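Local coordinates for protein putative mandelate racemase (Salmonella typhimurium, PDB 2O56) that probably acts as a magnesium-dependent hydro-lyase (dehydratase) of the mandelate racemase group in the enolase superfamily, its substrate not established, at residues K129-A134 with Y168-V173; E36-F41 with K110-G115; W277-R282 with I303-K308. All coordinates share one frame; numbering follows the deposited sequence. Where two conformers were deposited one is given.

Contact 1. Residues K129-A134 with Y168-V173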
ATOM      1  N   LYS A 129     -15.539  18.106  36.561  1.00 35.06           N
ATOM      2  CA  LYS A 129     -14.648  17.330  37.422  1.00 31.93           C
ATOM      3  C   LYS A 129     -13.713  16.485  36.554  1.00 35.27           C
ATOM      4  O   LYS A 129     -14.040  16.168  35.405  1.00 31.05           O
ATOM      5  CB  LYS A 129     -15.463  16.411  38.344  1.00 38.56           C
ATOM      6  CG  LYS A 129     -16.082  17.129  39.526  1.00 49.17           C
ATOM      7  CD  LYS A 129     -16.654  16.160  40.548  1.00 66.63           C
ATOM      8  CE  LYS A 129     -17.549  16.880  41.550  1.00 63.03           C
ATOM      9  NZ  LYS A 129     -16.933  18.134  42.063  1.00 65.38           N
ATOM     10  N   ILE A 130     -12.570  16.110  37.121  1.00 30.30           N
ATOM     11  CA  ILE A 130     -11.564  15.332  36.399  0.50 29.20           C
ATOM     12  C   ILE A 130     -11.365  13.962  37.050  1.00 25.61           C
ATOM     13  O   ILE A 130     -10.766  13.844  38.122  1.00 27.80           O
ATOM     14  CB  ILE A 130     -10.234  16.100  36.313  0.50 27.63           C
ATOM     15  CG1 ILE A 130     -10.379  17.293  35.367  0.50 30.77           C
ATOM     16  CG2 ILE A 130      -9.119  15.208  35.802  0.50 29.62           C
ATOM     17  CD1 ILE A 130      -9.529  18.460  35.736  0.50 37.27           C
ATOM     18  N   ARG A 131     -11.875  12.921  36.392  1.00 28.91           N
ATOM     19  CA  ARG A 131     -11.735  11.532  36.875  1.00 28.93           C
ATOM     20  C   ARG A 131     -10.279  11.083  36.998  1.00 36.56           C
ATOM     21  O   ARG A 131      -9.464  11.367  36.121  1.00 28.20           O
ATOM     22  CB  ARG A 131     -12.477  10.568  35.952  1.00 28.75           C
ATOM     23  CG  ARG A 131     -12.494   9.136  36.476  1.00 27.62           C
ATOM     24  CD  ARG A 131     -13.036   8.153  35.463  1.00 28.31           C
ATOM     25  NE  ARG A 131     -12.992   6.784  35.998  1.00 35.24           N
ATOM     26  CZ  ARG A 131     -12.994   5.692  35.244  1.00 38.53           C
ATOM     27  NH1 ARG A 131     -13.040   5.814  33.918  1.00 25.06           N
ATOM     28  NH2 ARG A 131     -12.948   4.486  35.813  1.00 29.52           N
ATOM     29  N   THR A 132      -9.954  10.366  38.073  1.00 24.54           N
ATOM     30  CA  THR A 132      -8.555  10.069  38.376  1.00 29.14           C
ATOM     31  C   THR A 132      -8.366   8.574  38.607  1.00 30.71           C
ATOM     32  O   THR A 132      -9.280   7.887  39.072  1.00 31.80           O
ATOM     33  CB  THR A 132      -8.059  10.920  39.571  1.00 31.78           C
ATOM     34  OG1 THR A 132      -8.270  12.304  39.273  1.00 44.54           O
ATOM     35  CG2 THR A 132      -6.608  10.724  39.817  1.00 34.83           C
ATOM     36  N   TYR A 133      -7.197   8.057  38.247  1.00 29.04           N
ATOM     37  CA  TYR A 133      -6.804   6.726  38.698  1.00 26.75           C
ATOM     38  C   TYR A 133      -5.625   6.743  39.665  1.00 28.14           C
ATOM     39  O   TYR A 133      -4.825   7.678  39.663  1.00 27.13           O
ATOM     40  CB  TYR A 133      -6.569   5.762  37.532  1.00 26.68           C
ATOM     41  CG  TYR A 133      -5.370   6.018  36.626  1.00 27.18           C
ATOM     42  CD1 TYR A 133      -4.090   5.594  36.982  1.00 27.80           C
ATOM     43  CD2 TYR A 133      -5.535   6.634  35.388  1.00 25.35           C
ATOM     44  CE1 TYR A 133      -2.983   5.806  36.130  1.00 24.69           C
ATOM     45  CE2 TYR A 133      -4.440   6.848  34.526  1.00 26.91           C
ATOM     46  CZ  TYR A 133      -3.171   6.419  34.908  1.00 29.17           C
ATOM     47  OH  TYR A 133      -2.081   6.614  34.079  1.00 28.39           O
ATOM     48  N   ALA A 134      -5.550   5.707  40.497  1.00 28.62           N
ATOM     49  CA  ALA A 134      -4.417   5.487  41.392  1.00 29.79           C
ATOM     50  C   ALA A 134      -3.318   4.789  40.607  1.00 27.26           C
ATOM     51  O   ALA A 134      -3.507   3.666  40.138  1.00 30.17           O
ATOM     52  CB  ALA A 134      -4.848   4.604  42.570  1.00 28.66           C
ATOM     53  N   TYR A 168     -11.233   5.937  44.450  1.00 37.86           N
ATOM     54  CA  TYR A 168     -10.750   5.714  43.085  1.00 30.97           C
ATOM     55  C   TYR A 168     -11.468   4.543  42.443  1.00 32.66           C
ATOM     56  O   TYR A 168     -11.516   3.455  43.005  1.00 39.78           O
ATOM     57  CB  TYR A 168      -9.228   5.504  43.073  1.00 30.67           C
ATOM     58  CG  TYR A 168      -8.522   6.664  43.697  1.00 35.95           C
ATOM     59  CD1 TYR A 168      -8.414   7.872  43.013  1.00 28.98           C
ATOM     60  CD2 TYR A 168      -8.001   6.585  44.987  1.00 33.48           C
ATOM     61  CE1 TYR A 168      -7.796   8.959  43.578  1.00 35.55           C
ATOM     62  CE2 TYR A 168      -7.374   7.673  45.564  1.00 31.92           C
ATOM     63  CZ  TYR A 168      -7.277   8.858  44.845  1.00 35.41           C
ATOM     64  OH  TYR A 168      -6.668   9.949  45.387  1.00 35.12           O
ATOM     65  N   ASP A 169     -12.044   4.777  41.266  1.00 30.72           N
ATOM     66  CA  ASP A 169     -12.674   3.704  40.507  1.00 29.64           C
ATOM     67  C   ASP A 169     -11.813   3.218  39.335  1.00 31.82           C
ATOM     68  O   ASP A 169     -12.308   2.594  38.404  1.00 34.17           O
ATOM     69  CB  ASP A 169     -14.107   4.074  40.066  1.00 32.45           C
ATOM     70  CG  ASP A 169     -14.152   5.233  39.075  1.00 40.18           C
ATOM     71  OD1 ASP A 169     -13.093   5.782  38.719  1.00 37.89           O
ATOM     72  OD2 ASP A 169     -15.265   5.597  38.648  1.00 37.67           O
ATOM     73  N   ALA A 170     -10.522   3.513  39.399  1.00 29.73           N
ATOM     74  CA  ALA A 170      -9.576   2.971  38.440  1.00 29.15           C
ATOM     75  C   ALA A 170      -8.179   2.991  39.013  1.00 26.27           C
ATOM     76  O   ALA A 170      -7.830   3.862  39.831  1.00 28.93           O
ATOM     77  CB  ALA A 170      -9.629   3.747  37.129  1.00 29.74           C
ATOM     78  N   ILE A 171      -7.393   2.005  38.589  1.00 26.08           N
ATOM     79  CA  ILE A 171      -6.043   1.812  39.065  1.00 21.95           C
ATOM     80  C   ILE A 171      -5.159   1.474  37.862  1.00 28.44           C
ATOM     81  O   ILE A 171      -5.635   0.933  36.862  1.00 27.36           O
ATOM     82  CB  ILE A 171      -5.961   0.684  40.151  1.00 33.03           C
ATOM     83  CG1 ILE A 171      -6.350  -0.684  39.587  1.00 31.18           C
ATOM     84  CG2 ILE A 171      -6.873   1.006  41.363  1.00 25.74           C
ATOM     85  CD1 ILE A 171      -5.161  -1.551  39.166  1.00 34.07           C
ATOM     86  N   LYS A 172      -3.879   1.806  37.967  1.00 29.34           N
ATOM     87  CA  LYS A 172      -2.877   1.284  37.043  1.00 28.40           C
ATOM     88  C   LYS A 172      -1.738   0.576  37.774  1.00 28.26           C
ATOM     89  O   LYS A 172      -1.339   0.976  38.868  1.00 32.17           O
ATOM     90  CB  LYS A 172      -2.304   2.410  36.197  1.00 21.12           C
ATOM     91  CG  LYS A 172      -1.177   1.960  35.251  1.00 25.06           C
ATOM     92  CD  LYS A 172      -0.778   3.107  34.349  1.00 20.30           C
ATOM     93  CE  LYS A 172       0.372   3.906  34.907  1.00 26.42           C
ATOM     94  NZ  LYS A 172       0.582   5.108  33.997  1.00 26.65           N
ATOM     95  N   VAL A 173      -1.201  -0.460  37.143  1.00 26.07           N
ATOM     96  CA  VAL A 173      -0.232  -1.309  37.796  1.00 28.35           C
ATOM     97  C   VAL A 173       0.649  -1.998  36.771  1.00 24.33           C
ATOM     98  O   VAL A 173       0.162  -2.485  35.742  1.00 27.87           O
ATOM     99  CB  VAL A 173      -0.959  -2.357  38.687  1.00 25.31           C
ATOM    100  CG1 VAL A 173      -1.865  -3.263  37.849  1.00 27.04           C
ATOM    101  CG2 VAL A 173       0.035  -3.136  39.518  1.00 28.30           C
TER
HETATM  102  O   HOH W   1     -11.521   7.907  40.026  1.00 30.38           O

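Contact 2. Residues E36-F41 with K110-G115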
ATOM      1  N   GLU A  36       7.696  43.799  33.561  1.00 43.11           N
ATOM      2  CA  GLU A  36       6.501  44.291  34.227  1.00 43.12           C
ATOM      3  C   GLU A  36       6.267  43.591  35.536  1.00 38.69           C
ATOM      4  O   GLU A  36       5.265  43.818  36.199  1.00 51.11           O
ATOM      5  CB  GLU A  36       5.284  44.167  33.327  1.00 47.00           C
ATOM      6  CG  GLU A  36       5.298  45.148  32.165  1.00 63.18           C
ATOM      7  CD  GLU A  36       4.009  45.122  31.378  1.00 75.82           C
ATOM      8  OE1 GLU A  36       2.996  44.619  31.910  1.00 84.83           O
ATOM      9  OE2 GLU A  36       4.009  45.607  30.225  1.00 88.51           O
ATOM     10  N   GLY A  37       7.203  42.740  35.917  1.00 38.04           N
ATOM     11  CA  GLY A  37       7.170  42.103  37.221  1.00 34.84           C
ATOM     12  C   GLY A  37       6.291  40.876  37.266  1.00 36.66           C
ATOM     13  O   GLY A  37       6.079  40.302  38.335  1.00 39.54           O
ATOM     14  N   ILE A  38       5.779  40.464  36.106  1.00 41.12           N
ATOM     15  CA  ILE A  38       5.061  39.198  35.991  1.00 34.87           C
ATOM     16  C   ILE A  38       6.015  38.038  35.725  1.00 32.07           C
ATOM     17  O   ILE A  38       6.735  38.046  34.726  1.00 31.30           O
ATOM     18  CB  ILE A  38       3.976  39.264  34.889  1.00 40.40           C
ATOM     19  CG1 ILE A  38       2.903  40.290  35.270  1.00 34.23           C
ATOM     20  CG2 ILE A  38       3.338  37.895  34.669  1.00 34.32           C
ATOM     21  CD1 ILE A  38       2.113  40.786  34.102  1.00 39.65           C
ATOM     22  N   SER A  39       6.011  37.050  36.627  1.00 31.39           N
ATOM     23  CA  SER A  39       6.829  35.833  36.503  1.00 31.62           C
ATOM     24  C   SER A  39       5.987  34.592  36.180  1.00 32.07           C
ATOM     25  O   SER A  39       4.984  34.325  36.839  1.00 31.92           O
ATOM     26  CB  SER A  39       7.659  35.559  37.773  1.00 35.63           C
ATOM     27  OG  SER A  39       8.672  36.534  37.971  1.00 41.06           O
ATOM     28  N   GLY A  40       6.425  33.834  35.173  1.00 33.96           N
ATOM     29  CA  GLY A  40       5.779  32.574  34.806  1.00 28.85           C
ATOM     30  C   GLY A  40       6.531  31.367  35.326  1.00 25.84           C
ATOM     31  O   GLY A  40       7.759  31.362  35.357  1.00 31.48           O
ATOM     32  N   PHE A  41       5.797  30.332  35.717  1.00 24.97           N
ATOM     33  CA  PHE A  41       6.427  29.103  36.208  1.00 28.25           C
ATOM     34  C   PHE A  41       6.116  27.888  35.295  1.00 32.58           C
ATOM     35  O   PHE A  41       4.966  27.641  34.924  1.00 26.87           O
ATOM     36  CB  PHE A  41       5.969  28.793  37.640  1.00 31.80           C
ATOM     37  CG  PHE A  41       6.524  29.726  38.702  1.00 37.06           C
ATOM     38  CD1 PHE A  41       7.532  29.296  39.562  1.00 41.78           C
ATOM     39  CD2 PHE A  41       6.011  31.015  38.865  1.00 31.36           C
ATOM     40  CE1 PHE A  41       8.034  30.143  40.557  1.00 32.91           C
ATOM     41  CE2 PHE A  41       6.503  31.866  39.852  1.00 26.42           C
ATOM     42  CZ  PHE A  41       7.503  31.425  40.704  1.00 33.42           C
ATOM     43  N   LYS A 110       0.962  34.732  30.481  1.00 26.48           N
ATOM     44  CA  LYS A 110      -0.137  35.204  29.644  1.00 25.44           C
ATOM     45  C   LYS A 110      -1.414  35.239  30.473  1.00 25.77           C
ATOM     46  O   LYS A 110      -2.173  36.194  30.404  1.00 29.96           O
ATOM     47  CB  LYS A 110      -0.288  34.265  28.433  1.00 24.41           C
ATOM     48  CG  LYS A 110      -1.224  34.733  27.353  1.00 32.15           C
ATOM     49  CD  LYS A 110      -1.722  33.563  26.482  1.00 34.89           C
ATOM     50  CE  LYS A 110      -0.578  32.898  25.739  1.00 30.94           C
ATOM     51  NZ  LYS A 110       0.159  33.941  24.942  1.00 37.75           N
ATOM     52  N   GLY A 111      -1.631  34.195  31.274  1.00 20.22           N
ATOM     53  CA  GLY A 111      -2.760  34.156  32.206  1.00 29.55           C
ATOM     54  C   GLY A 111      -2.733  35.248  33.260  1.00 31.19           C
ATOM     55  O   GLY A 111      -3.757  35.906  33.511  1.00 30.42           O
ATOM     56  N   LYS A 112      -1.565  35.444  33.871  1.00 28.52           N
ATOM     57  CA  LYS A 112      -1.406  36.447  34.920  1.00 31.72           C
ATOM     58  C   LYS A 112      -1.626  37.864  34.395  1.00 30.59           C
ATOM     59  O   LYS A 112      -2.263  38.686  35.069  1.00 31.65           O
ATOM     60  CB  LYS A 112      -0.032  36.323  35.568  1.00 28.53           C
ATOM     61  CG  LYS A 112       0.128  35.035  36.318  1.00 26.12           C
ATOM     62  CD  LYS A 112       1.521  34.861  36.828  1.00 29.20           C
ATOM     63  CE  LYS A 112       1.518  33.946  38.038  1.00 29.17           C
ATOM     64  NZ  LYS A 112       2.861  33.304  38.243  1.00 35.21           N
ATOM     65  N   ALA A 113      -1.100  38.128  33.200  1.00 27.83           N
ATOM     66  CA  ALA A 113      -1.320  39.373  32.473  1.00 27.55           C
ATOM     67  C   ALA A 113      -2.789  39.691  32.183  1.00 37.35           C
ATOM     68  O   ALA A 113      -3.175  40.855  32.164  1.00 32.51           O
ATOM     69  CB  ALA A 113      -0.522  39.373  31.179  1.00 27.71           C
ATOM     70  N   TRP A 114      -3.608  38.668  31.940  1.00 29.91           N
ATOM     71  CA  TRP A 114      -5.007  38.911  31.609  1.00 25.57           C
ATOM     72  C   TRP A 114      -5.925  38.615  32.791  1.00 24.91           C
ATOM     73  O   TRP A 114      -7.102  38.937  32.758  1.00 32.03           O
ATOM     74  CB  TRP A 114      -5.462  38.083  30.391  1.00 30.06           C
ATOM     75  CG  TRP A 114      -4.670  38.281  29.137  1.00 30.93           C
ATOM     76  CD1 TRP A 114      -3.851  39.335  28.829  1.00 33.91           C
ATOM     77  CD2 TRP A 114      -4.640  37.401  28.004  1.00 31.70           C
ATOM     78  NE1 TRP A 114      -3.301  39.151  27.579  1.00 34.73           N
ATOM     79  CE2 TRP A 114      -3.768  37.971  27.053  1.00 37.44           C
ATOM     80  CE3 TRP A 114      -5.255  36.177  27.707  1.00 31.17           C
ATOM     81  CZ2 TRP A 114      -3.499  37.356  25.824  1.00 33.09           C
ATOM     82  CZ3 TRP A 114      -4.979  35.561  26.479  1.00 29.84           C
ATOM     83  CH2 TRP A 114      -4.119  36.154  25.558  1.00 27.94           C
ATOM     84  N   GLY A 115      -5.384  37.980  33.821  1.00 27.48           N
ATOM     85  CA  GLY A 115      -6.139  37.690  35.030  1.00 31.29           C
ATOM     86  C   GLY A 115      -7.039  36.481  34.855  1.00 34.63           C
ATOM     87  O   GLY A 115      -8.117  36.445  35.413  1.00 30.34           O
TER

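Contact 3. Residues W277-R282 with I303-K308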
ATOM      1  N   TRP A 277       5.851  15.981  20.430  1.00 24.18           N
ATOM      2  CA  TRP A 277       5.356  16.932  19.418  1.00 20.30           C
ATOM      3  C   TRP A 277       4.324  16.304  18.480  1.00 23.27           C
ATOM      4  O   TRP A 277       4.112  15.091  18.492  1.00 25.16           O
ATOM      5  CB  TRP A 277       6.478  17.641  18.641  1.00 21.20           C
ATOM      6  CG  TRP A 277       7.612  18.198  19.469  1.00 20.77           C
ATOM      7  CD1 TRP A 277       7.605  18.487  20.800  1.00 15.63           C
ATOM      8  CD2 TRP A 277       8.913  18.555  18.986  1.00 21.39           C
ATOM      9  NE1 TRP A 277       8.832  18.981  21.180  1.00 21.32           N
ATOM     10  CE2 TRP A 277       9.647  19.043  20.084  1.00 23.02           C
ATOM     11  CE3 TRP A 277       9.530  18.498  17.726  1.00 16.64           C
ATOM     12  CZ2 TRP A 277      10.977  19.460  19.972  1.00 23.86           C
ATOM     13  CZ3 TRP A 277      10.852  18.931  17.617  1.00 23.77           C
ATOM     14  CH2 TRP A 277      11.555  19.413  18.732  1.00 26.67           C
ATOM     15  N   ARG A 278       3.640  17.139  17.708  1.00 20.50           N
ATOM     16  CA  ARG A 278       2.744  16.638  16.664  1.00 22.57           C
ATOM     17  C   ARG A 278       3.476  15.617  15.764  1.00 23.73           C
ATOM     18  O   ARG A 278       2.919  14.592  15.400  1.00 21.95           O
ATOM     19  CB  ARG A 278       2.295  17.811  15.781  1.00 20.27           C
ATOM     20  CG  ARG A 278       1.190  18.708  16.348  1.00 17.82           C
ATOM     21  CD  ARG A 278       1.185  20.035  15.577  1.00 16.26           C
ATOM     22  NE  ARG A 278       2.319  20.890  15.959  1.00 26.69           N
ATOM     23  CZ  ARG A 278       2.616  22.056  15.382  1.00 25.14           C
ATOM     24  NH1 ARG A 278       1.870  22.512  14.391  1.00 19.19           N
ATOM     25  NH2 ARG A 278       3.657  22.775  15.795  1.00 21.85           N
ATOM     26  N   TRP A 279       4.716  15.935  15.379  1.00 21.65           N
ATOM     27  CA  TRP A 279       5.510  15.065  14.519  1.00 20.01           C
ATOM     28  C   TRP A 279       5.703  13.646  15.111  1.00 25.32           C
ATOM     29  O   TRP A 279       5.658  12.641  14.388  1.00 24.63           O
ATOM     30  CB  TRP A 279       6.854  15.719  14.214  1.00 20.86           C
ATOM     31  CG  TRP A 279       6.744  16.967  13.383  1.00 19.09           C
ATOM     32  CD1 TRP A 279       6.875  17.062  12.012  1.00 22.40           C
ATOM     33  CD2 TRP A 279       6.525  18.308  13.856  1.00 27.20           C
ATOM     34  NE1 TRP A 279       6.754  18.385  11.612  1.00 19.63           N
ATOM     35  CE2 TRP A 279       6.530  19.167  12.715  1.00 22.84           C
ATOM     36  CE3 TRP A 279       6.335  18.874  15.128  1.00 19.81           C
ATOM     37  CZ2 TRP A 279       6.329  20.556  12.811  1.00 19.90           C
ATOM     38  CZ3 TRP A 279       6.123  20.249  15.219  1.00 25.05           C
ATOM     39  CH2 TRP A 279       6.138  21.076  14.064  1.00 21.95           C
ATOM     40  N   GLY A 280       5.883  13.566  16.423  1.00 23.15           N
ATOM     41  CA  GLY A 280       6.139  12.276  17.063  1.00 23.03           C
ATOM     42  C   GLY A 280       4.886  11.428  17.117  1.00 24.99           C
ATOM     43  O   GLY A 280       4.944  10.194  17.026  1.00 25.36           O
ATOM     44  N   TYR A 281       3.741  12.086  17.289  1.00 19.78           N
ATOM     45  CA  TYR A 281       2.468  11.378  17.265  1.00 24.40           C
ATOM     46  C   TYR A 281       2.002  10.968  15.883  1.00 21.28           C
ATOM     47  O   TYR A 281       1.355   9.927  15.731  1.00 19.25           O
ATOM     48  CB  TYR A 281       1.379  12.135  18.036  1.00 23.38           C
ATOM     49  CG  TYR A 281       1.639  12.051  19.505  1.00 23.13           C
ATOM     50  CD1 TYR A 281       1.059  11.031  20.269  1.00 21.25           C
ATOM     51  CD2 TYR A 281       2.503  12.955  20.134  1.00 18.98           C
ATOM     52  CE1 TYR A 281       1.314  10.929  21.604  1.00 20.80           C
ATOM     53  CE2 TYR A 281       2.769  12.858  21.490  1.00 17.08           C
ATOM     54  CZ  TYR A 281       2.156  11.840  22.216  1.00 20.68           C
ATOM     55  OH  TYR A 281       2.400  11.703  23.570  1.00 25.43           O
ATOM     56  N   ARG A 282       2.340  11.774  14.874  1.00 17.77           N
ATOM     57  CA  ARG A 282       1.875  11.517  13.518  1.00 16.90           C
ATOM     58  C   ARG A 282       1.842  10.041  13.054  1.00 22.24           C
ATOM     59  O   ARG A 282       0.780   9.567  12.636  1.00 20.83           O
ATOM     60  CB  ARG A 282       2.595  12.407  12.500  1.00 22.42           C
ATOM     61  CG  ARG A 282       2.094  12.198  11.090  1.00 28.89           C
ATOM     62  CD  ARG A 282       3.140  12.527  10.010  1.00 19.62           C
ATOM     63  NE  ARG A 282       4.347  11.716  10.180  1.00 27.95           N
ATOM     64  CZ  ARG A 282       4.487  10.470   9.720  1.00 29.61           C
ATOM     65  NH1 ARG A 282       3.515   9.877   9.035  1.00 35.70           N
ATOM     66  NH2 ARG A 282       5.608   9.815   9.949  1.00 36.72           N
ATOM     67  N   ILE A 303       2.469  23.528  26.711  1.00 21.60           N
ATOM     68  CA  ILE A 303       1.042  23.748  26.482  1.00 21.07           C
ATOM     69  C   ILE A 303       0.722  24.025  25.010  1.00 26.44           C
ATOM     70  O   ILE A 303      -0.290  23.549  24.468  1.00 23.50           O
ATOM     71  CB  ILE A 303       0.538  24.904  27.362  1.00 25.22           C
ATOM     72  CG1 ILE A 303       0.586  24.489  28.839  1.00 21.31           C
ATOM     73  CG2 ILE A 303      -0.828  25.300  26.977  1.00 20.72           C
ATOM     74  CD1 ILE A 303       0.658  25.670  29.792  1.00 25.05           C
ATOM     75  N   THR A 304       1.577  24.809  24.360  1.00 22.52           N
ATOM     76  CA  THR A 304       1.337  25.172  22.962  1.00 24.99           C
ATOM     77  C   THR A 304       1.223  23.929  22.076  1.00 24.45           C
ATOM     78  O   THR A 304       0.282  23.803  21.282  1.00 25.51           O
ATOM     79  CB  THR A 304       2.418  26.112  22.441  1.00 23.36           C
ATOM     80  OG1 THR A 304       2.517  27.233  23.327  1.00 25.95           O
ATOM     81  CG2 THR A 304       2.072  26.622  21.039  1.00 21.10           C
ATOM     82  N   GLU A 305       2.166  23.008  22.245  1.00 24.88           N
ATOM     83  CA  GLU A 305       2.257  21.830  21.397  1.00 22.19           C
ATOM     84  C   GLU A 305       1.314  20.721  21.857  1.00 23.47           C
ATOM     85  O   GLU A 305       0.693  20.044  21.024  1.00 21.92           O
ATOM     86  CB  GLU A 305       3.704  21.312  21.329  1.00 19.21           C
ATOM     87  CG  GLU A 305       3.886  20.209  20.304  1.00 18.57           C
ATOM     88  CD  GLU A 305       3.914  20.698  18.865  1.00 27.76           C
ATOM     89  OE1 GLU A 305       3.811  21.924  18.610  1.00 23.07           O
ATOM     90  OE2 GLU A 305       4.019  19.839  17.969  1.00 25.45           O
ATOM     91  N   VAL A 306       1.190  20.513  23.161  1.00 21.77           N
ATOM     92  CA  VAL A 306       0.292  19.435  23.609  1.00 19.10           C
ATOM     93  C   VAL A 306      -1.188  19.692  23.257  1.00 19.72           C
ATOM     94  O   VAL A 306      -1.908  18.766  22.877  1.00 27.13           O
ATOM     95  CB  VAL A 306       0.556  19.003  25.086  1.00 21.67           C
ATOM     96  CG1 VAL A 306      -0.519  18.044  25.590  1.00 19.58           C
ATOM     97  CG2 VAL A 306       1.940  18.316  25.184  1.00 19.32           C
ATOM     98  N   LYS A 307      -1.645  20.943  23.341  1.00 20.87           N
ATOM     99  CA  LYS A 307      -2.969  21.282  22.826  1.00 26.98           C
ATOM    100  C   LYS A 307      -3.113  20.850  21.362  1.00 23.13           C
ATOM    101  O   LYS A 307      -4.119  20.291  20.981  1.00 24.24           O
ATOM    102  CB  LYS A 307      -3.262  22.783  22.980  1.00 19.97           C
ATOM    103  CG  LYS A 307      -4.666  23.211  22.569  1.00 23.35           C
ATOM    104  CD  LYS A 307      -5.740  22.571  23.458  1.00 24.73           C
ATOM    105  CE  LYS A 307      -7.147  23.099  23.122  1.00 33.75           C
ATOM    106  NZ  LYS A 307      -7.450  23.112  21.644  1.00 27.71           N
ATOM    107  N   LYS A 308      -2.100  21.128  20.551  1.00 21.27           N
ATOM    108  CA  LYS A 308      -2.117  20.745  19.133  1.00 21.03           C
ATOM    109  C   LYS A 308      -2.130  19.224  18.926  1.00 23.52           C
ATOM    110  O   LYS A 308      -2.875  18.707  18.084  1.00 21.26           O
ATOM    111  CB  LYS A 308      -0.942  21.401  18.414  1.00 25.28           C
ATOM    112  CG  LYS A 308      -0.983  22.927  18.504  1.00 16.09           C
ATOM    113  CD  LYS A 308       0.281  23.521  17.846  1.00 19.72           C
ATOM    114  CE  LYS A 308       0.189  25.038  17.787  1.00 18.65           C
ATOM    115  NZ  LYS A 308       1.472  25.602  17.198  1.00 21.05           N
TER
HETATM  116  O   HOH W   2       2.007  25.403  14.422  1.00 26.41           O

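Contact 1. Residues K129-A134 with Y168-V173
Tyr133 CB lies 3.7 Å from Ala170 CB, and beside this pair the methyl of Ala134 meets Ile171 CG2 and, obliquely, the ring of Tyr168. The ring of Tyr133 crosses the Lys172 chain at a slant, its CE1 3.5 Å from Lys172 CB. Tyr133 carries its CG between the backbone N and the carbonyl carbon (chi1 68°), which turns the ring toward that lysine. Two backbone bonds, Ala134 N to Ala170 O (3.0 Å) and Lys172 N to Ala134 O (2.9 Å), make a single bridge between strands whose short segments run 40° apart. Strand 170-173 begins the parallel sheet of the enolase-superfamily barrel, and strand 130-135, which also pairs with 347-350, lies against its first edge. Lys172 bends at chi3, and its NZ donates to Tyr133 OH (3.1 Å) while forming salt bridges to Glu247, a magnesium ligand, and Glu348; its side chain is about 4 Å from the magnesium ion. Gln321 is a further partner of the tyrosine hydroxyl. At the outer edge the extended Arg131 side chain crosses that of Asp169, the guanidinium and carboxylate planes 85° apart. Arg131 NE makes a salt bridge to Asp169 OD1 (2.9 Å); the oxygen lies in the guanidinium plane, but NE approaches on the syn side, clearly out of the carboxylate plane. NH2 adds weak bonds to OD1 and O of Asp169 and a salt bridge to Asp217.

Contact 2. Residues E36-F41 with K110-G115
Ile38 is the first residue of 36-41 to meet the helix end 110-115, and it does so with two branches. Its CG2 packs on the root of the Lys112 side chain, 3.8 Å from Lys112 CB, while CD1 reaches past it to Ala113, 4.2 Å from Ala113 CB. The Ile38 and Lys112 side chains slide by each other in opposite directions, and Ile38 CG2 touches CB and CD of the lysine, whose tip goes on to Ser39 and Phe41. Ser39 CB points away from the helix, and its OG is hydrogen-bonded to Asn33. Ser39 contributes its carbonyl instead: Lys112 NZ donates to Ser39 O over 2.7 Å, approaching almost straight down the carbonyl bond (C=O...N angle 171°). The lysine arrives there because its chain is extended beyond CG. Phe41 closes the row with the edge of its ring, CD2 being 3.9 Å from Lys112 NZ, which lies near the ring plane. The ammonium also forms salt bridges with Asp108 and Glu384; the Asp108 carboxylate, one turn before Lys112 on the same helix, also takes the strand's Phe41 N. The contact joins strand and helix within the N-terminal capping domain, away from the metal site. Strand 39-44 is an outermost strand of the antiparallel sheet, paired with 28-34, and the C-terminal turns of helix 93-114 lie against it, with helix 118-121 following and touching Lys110 and Trp114.

Contact 3. Residues W277-R282 with I303-K308
Arg278 and Glu305 join successive helices outside the beta-alpha barrel of the enolase-type C-terminal domain; the short segments run 31° from parallel, 9.4 Å apart. Arg278 grips the carboxylate side-on in a salt bridge: NE meets Glu305 OE2 (2.8 Å) from above the carboxylate plane, and NH2 uses the syn lone pair of OE1 (2.9 Å), which lies tilted from the guanidinium plane. Backbone Arg278 N takes the anti lone pair of OE2 at 2.7 Å (175°), so this oxygen holds two donors from the first turn of helix 277-286. Glu305 bends at chi2 (76°) to bring its carboxylate there. In van der Waals contact, Trp277 CB (3.4 Å) and Trp279 CZ3 (3.5 Å) border Glu305 OE2, the Trp279 ring nearly parallel to the carboxylate plane but displaced from it. Trp277 also stacks edge-to-face with Trp78. Two like charges lie close, Arg278 NH2 and Lys308 NZ 3.8 Å apart; Lys308 pairs with Glu75, Arg278 NH1 donates to Asp311 O of the third subunit, and a water accepts from both Arg278 NH1 and Lys308 NZ, probably easing the repulsion. Lys308 CD sits over the centre of the Arg278 guanidinium face, 3.7 Å from Arg278 CZ.

Along the chain the contacts follow in series: contact 2 closes within the N-terminal domain, contact 1 joins strand 130-135 to the first strand of the barrel sheet, and contact 3 pairs two helices further along the barrel domain. Their centres stand 32 Å (contacts 1 and 2), 25 Å (1 and 3) and 24 Å (2 and 3) apart. Contacts 2 and 3 come nearest, about 7 Å between closest atoms: helix 93-114 supplies one side of contact 2 and also packs against residues of both helices in contact 3. Contacts 2 and 3 share the side that meets the third subunit, while contact 1, beside the magnesium site, touches the second through Arg131.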